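Local coordinates for protein phenylacetaldehyde dehydrogenase (Burkholderia cenocepacia, PDB 4O5H) that probably catalyses the NAD+-dependent oxidation of phenylacetaldehyde to phenylacetate, as a member of the aldehyde dehydrogenase family, at residues 67-78 and 244-255. Numbering follows the deposited sequence.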
loop_
_atom_site.group_PDB
_atom_site.type_symbol
_atom_site.label_atom_id
_atom_site.label_comp_id
_atom_site.label_asym_id
_atom_site.label_seq_id
_atom_site.Cartn_x
_atom_site.Cartn_y
_atom_site.Cartn_z
ATOM N N GLU A 67 3.720 -22.734 -13.841
ATOM C CA GLU A 67 3.596 -21.413 -14.395
ATOM C C GLU A 67 2.621 -21.352 -15.586
ATOM O O GLU A 67 1.872 -20.363 -15.740
ATOM C CB GLU A 67 5.006 -20.916 -14.803
ATOM C CG GLU A 67 5.038 -19.444 -15.126
ATOM C CD GLU A 67 6.464 -18.853 -15.119
ATOM O OE1 GLU A 67 7.370 -19.510 -15.690
ATOM O OE2 GLU A 67 6.669 -17.719 -14.565
ATOM N N ARG A 68 2.579 -22.402 -16.398
ATOM C CA ARG A 68 1.682 -22.441 -17.570
ATOM C C ARG A 68 0.237 -22.358 -17.119
ATOM O O ARG A 68 -0.559 -21.620 -17.677
ATOM C CB ARG A 68 1.823 -23.754 -18.366
ATOM C CG ARG A 68 3.170 -24.000 -18.995
ATOM C CD ARG A 68 3.253 -25.417 -19.594
ATOM N NE ARG A 68 3.445 -26.439 -18.570
ATOM C CZ ARG A 68 3.574 -27.741 -18.810
ATOM N NH1 ARG A 68 3.506 -28.224 -20.051
ATOM N NH2 ARG A 68 3.769 -28.579 -17.802
ATOM N N ASP A 69 -0.100 -23.136 -16.099
ATOM C CA ASP A 69 -1.478 -23.165 -15.613
ATOM C C ASP A 69 -1.851 -21.815 -14.981
ATOM O O ASP A 69 -2.965 -21.304 -15.161
ATOM C CB ASP A 69 -1.692 -24.321 -14.614
ATOM C CG ASP A 69 -1.189 -25.653 -15.159
ATOM O OD1 ASP A 69 -1.713 -26.125 -16.205
ATOM O OD2 ASP A 69 -0.246 -26.207 -14.577
ATOM N N VAL A 70 -0.934 -21.255 -14.236
ATOM C CA VAL A 70 -1.178 -19.950 -13.581
ATOM C C VAL A 70 -1.385 -18.876 -14.644
ATOM O O VAL A 70 -2.309 -18.089 -14.536
ATOM C CB VAL A 70 -0.047 -19.551 -12.645
ATOM C CG1 VAL A 70 -0.235 -18.120 -12.139
ATOM C CG2 VAL A 70 0.022 -20.498 -11.467
ATOM N N GLN A 71 -0.532 -18.866 -15.658
ATOM C CA GLN A 71 -0.700 -17.931 -16.783
ATOM C C GLN A 71 -2.056 -18.069 -17.466
ATOM O O GLN A 71 -2.662 -17.077 -17.807
ATOM C CB GLN A 71 0.398 -18.100 -17.806
ATOM C CG GLN A 71 1.713 -17.512 -17.296
ATOM C CD GLN A 71 2.897 -17.960 -18.088
ATOM O OE1 GLN A 71 2.811 -18.819 -18.964
ATOM N NE2 GLN A 71 4.025 -17.377 -17.791
ATOM N N GLN A 72 -2.550 -19.288 -17.628
ATOM C CA GLN A 72 -3.910 -19.486 -18.193
ATOM C C GLN A 72 -4.997 -18.899 -17.310
ATOM O O GLN A 72 -5.970 -18.341 -17.798
ATOM C CB GLN A 72 -4.226 -20.951 -18.453
ATOM C CG GLN A 72 -3.337 -21.520 -19.520
ATOM C CD GLN A 72 -3.628 -20.982 -20.912
ATOM O OE1 GLN A 72 -4.724 -20.465 -21.207
ATOM N NE2 GLN A 72 -2.631 -21.026 -21.752
ATOM N N ALA A 73 -4.880 -19.099 -16.014
ATOM C CA ALA A 73 -5.838 -18.534 -15.062
ATOM C C ALA A 73 -5.851 -16.995 -15.082
ATOM O O ALA A 73 -6.913 -16.372 -15.026
ATOM C CB ALA A 73 -5.554 -19.033 -13.649
ATOM N N VAL A 74 -4.659 -16.406 -15.137
ATOM C CA VAL A 74 -4.526 -14.969 -15.233
ATOM C C VAL A 74 -5.126 -14.470 -16.532
ATOM O O VAL A 74 -5.841 -13.495 -16.511
ATOM C CB VAL A 74 -3.053 -14.550 -15.062
ATOM C CG1 VAL A 74 -2.870 -13.073 -15.375
ATOM C CG2 VAL A 74 -2.590 -14.837 -13.597
ATOM N N ALA A 75 -4.873 -15.185 -17.634
ATOM C CA ALA A 75 -5.460 -14.816 -18.932
ATOM C C ALA A 75 -6.991 -14.817 -18.843
ATOM O O ALA A 75 -7.611 -13.888 -19.345
ATOM C CB ALA A 75 -4.975 -15.729 -20.038
ATOM N N ALA A 76 -7.578 -15.800 -18.150
ATOM C CA ALA A 76 -9.021 -15.869 -18.001
ATOM C C ALA A 76 -9.556 -14.713 -17.165
ATOM O O ALA A 76 -10.585 -14.126 -17.502
ATOM C CB ALA A 76 -9.437 -17.206 -17.407
ATOM N N ALA A 77 -8.879 -14.420 -16.045
ATOM C CA ALA A 77 -9.304 -13.344 -15.185
ATOM C C ALA A 77 -9.215 -11.999 -15.895
ATOM O O ALA A 77 -10.105 -11.169 -15.755
ATOM C CB ALA A 77 -8.483 -13.315 -13.889
ATOM N N ARG A 78 -8.161 -11.807 -16.657
ATOM C CA ARG A 78 -8.032 -10.624 -17.521
ATOM C C ARG A 78 -9.188 -10.500 -18.473
ATOM O O ARG A 78 -9.776 -9.437 -18.604
ATOM C CB ARG A 78 -6.728 -10.666 -18.344
ATOM C CG ARG A 78 -5.545 -10.067 -17.620
ATOM C CD ARG A 78 -5.227 -8.649 -18.057
ATOM N NE ARG A 78 -6.268 -7.670 -17.748
ATOM C CZ ARG A 78 -6.236 -6.793 -16.740
ATOM N NH1 ARG A 78 -5.247 -6.769 -15.827
ATOM N NH2 ARG A 78 -7.233 -5.939 -16.604
ATOM N N ALA A 244 3.630 -22.373 -8.243
ATOM C CA ALA A 244 2.377 -21.708 -8.577
ATOM C C ALA A 244 2.221 -20.310 -7.925
ATOM O O ALA A 244 1.882 -19.326 -8.594
ATOM C CB ALA A 244 1.193 -22.576 -8.229
ATOM N N GLY A 245 2.514 -20.214 -6.645
ATOM C CA GLY A 245 2.421 -18.934 -5.932
ATOM C C GLY A 245 3.350 -17.876 -6.502
ATOM O O GLY A 245 2.954 -16.721 -6.743
ATOM N N ALA A 246 4.594 -18.279 -6.717
ATOM C CA ALA A 246 5.582 -17.356 -7.189
ATOM C C ALA A 246 5.206 -16.876 -8.567
ATOM O O ALA A 246 5.327 -15.687 -8.873
ATOM C CB ALA A 246 6.949 -18.041 -7.214
ATOM N N ALA A 247 4.741 -17.795 -9.407
ATOM C CA ALA A 247 4.367 -17.429 -10.756
ATOM C C ALA A 247 3.213 -16.416 -10.784
ATOM O O ALA A 247 3.200 -15.492 -11.608
ATOM C CB ALA A 247 3.974 -18.658 -11.539
ATOM N N LEU A 248 2.270 -16.570 -9.874
ATOM C CA LEU A 248 1.179 -15.627 -9.788
ATOM C C LEU A 248 1.703 -14.230 -9.416
ATOM O O LEU A 248 1.375 -13.239 -10.064
ATOM C CB LEU A 248 0.155 -16.114 -8.761
ATOM C CG LEU A 248 -1.068 -15.218 -8.564
ATOM C CD1 LEU A 248 -1.746 -14.918 -9.910
ATOM C CD2 LEU A 248 -2.023 -15.896 -7.586
ATOM N N SER A 249 2.577 -14.180 -8.413
ATOM C CA SER A 249 3.140 -12.903 -7.952
ATOM C C SER A 249 3.910 -12.125 -9.007
ATOM O O SER A 249 3.889 -10.880 -8.995
ATOM C CB SER A 249 4.021 -13.087 -6.696
ATOM O OG SER A 249 5.260 -13.726 -7.003
ATOM N N ARG A 250 4.560 -12.830 -9.944
ATOM C CA ARG A 250 5.387 -12.200 -10.970
ATOM C C ARG A 250 4.626 -11.838 -12.246
ATOM O O ARG A 250 5.195 -11.239 -13.159
ATOM C CB ARG A 250 6.496 -13.160 -11.430
ATOM C CG ARG A 250 7.476 -13.645 -10.415
ATOM C CD ARG A 250 8.650 -14.357 -11.134
ATOM N NE ARG A 250 8.189 -15.518 -11.934
ATOM C CZ ARG A 250 8.112 -16.776 -11.479
ATOM N NH1 ARG A 250 8.470 -17.055 -10.235
ATOM N NH2 ARG A 250 7.673 -17.756 -12.257
ATOM N N ASP A 251 3.359 -12.240 -12.360
ATOM C CA ASP A 251 2.657 -12.047 -13.604
ATOM C C ASP A 251 2.356 -10.562 -13.774
ATOM O O ASP A 251 1.727 -9.976 -12.923
ATOM C CB ASP A 251 1.384 -12.888 -13.666
ATOM C CG ASP A 251 0.859 -13.046 -15.074
ATOM O OD1 ASP A 251 0.660 -12.045 -15.764
ATOM O OD2 ASP A 251 0.630 -14.210 -15.511
ATOM N N PRO A 252 2.803 -9.944 -14.894
ATOM C CA PRO A 252 2.572 -8.500 -15.010
ATOM C C PRO A 252 1.140 -8.174 -15.348
ATOM O O PRO A 252 0.777 -7.020 -15.389
ATOM C CB PRO A 252 3.536 -8.067 -16.140
ATOM C CG PRO A 252 3.742 -9.333 -16.959
ATOM C CD PRO A 252 3.724 -10.451 -15.935
ATOM N N ARG A 253 0.312 -9.177 -15.606
ATOM C CA ARG A 253 -1.093 -8.925 -15.973
ATOM C C ARG A 253 -2.056 -8.906 -14.806
ATOM O O ARG A 253 -3.245 -8.627 -15.002
ATOM C CB ARG A 253 -1.585 -9.921 -17.041
ATOM C CG ARG A 253 -0.734 -9.955 -18.291
ATOM C CD ARG A 253 -1.045 -11.195 -19.110
ATOM N NE ARG A 253 -0.735 -12.423 -18.338
ATOM C CZ ARG A 253 -1.069 -13.660 -18.745
ATOM N NH1 ARG A 253 -1.754 -13.857 -19.888
ATOM N NH2 ARG A 253 -0.747 -14.716 -18.006
ATOM N N ILE A 254 -1.579 -9.222 -13.586
ATOM C CA ILE A 254 -2.350 -8.889 -12.403
ATOM C C ILE A 254 -2.125 -7.420 -12.044
ATOM O O ILE A 254 -1.109 -6.835 -12.395
ATOM C CB ILE A 254 -2.087 -9.828 -11.209
ATOM C CG1 ILE A 254 -0.680 -9.690 -10.648
ATOM C CG2 ILE A 254 -2.345 -11.258 -11.600
ATOM C CD1 ILE A 254 -0.540 -10.271 -9.255
ATOM N N ASP A 255 -3.092 -6.827 -11.373
ATOM C CA ASP A 255 -3.028 -5.427 -10.936
ATOM C C ASP A 255 -2.763 -5.290 -9.427
ATOM O O ASP A 255 -2.209 -4.293 -8.967
ATOM C CB ASP A 255 -4.344 -4.769 -11.303
ATOM C CG ASP A 255 -4.573 -4.802 -12.801
ATOM O OD1 ASP A 255 -3.692 -4.295 -13.536
ATOM O OD2 ASP A 255 -5.577 -5.387 -13.241
HETATM O O HOH W 1 4.359 -16.030 -14.712
HETATM O O HOH W 2 -1.505 -16.502 -21.012
HETATM O O HOH W 3 -7.075 -3.519 -15.082
#
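Helices 67-82 and 241-250 pack together over the Rossmann-type sheet of the aldehyde dehydrogenase fold, where V74 and L248 both rest on V206 of strand 204-208. The axes of segments 67-78 and 244-250 cross at -43°, 8.8 Å apart at the closest. V70 points from the first helix at the second, its CG1, anti to the backbone N (chi1 172°), set against the backbone of L248 while CG2 reaches A244. One turn on, V74 CG2 touches L248 CD1 at 3.8 Å, and its CG1 lies over a face of the R253 guanidinium. That guanidinium grips D251 side-on, NE to OD1 at 3.0 Å and NH2 to OD2 at 2.9 Å, nearly straight and coplanar. D251 OD1 also accepts R253 N, closing an Asx turn, and R253 NH2 makes a weak bond to Q71 O. At one end, R250 NH2 forms a salt bridge to E67 OE2 from above the carboxylate plane, the two flat groups perpendicular. At the other, R78, bent at chi2 and chi3, uses NH1 for both R253 O (2.9 Å) and D255 OD2 (3.0 Å); V177 N also binds that oxygen, and D82 pairs with R78 NH2. The valine core is thus flanked by salt bridges, and the D251 pairing probably offsets the charge that R253 brings against V74.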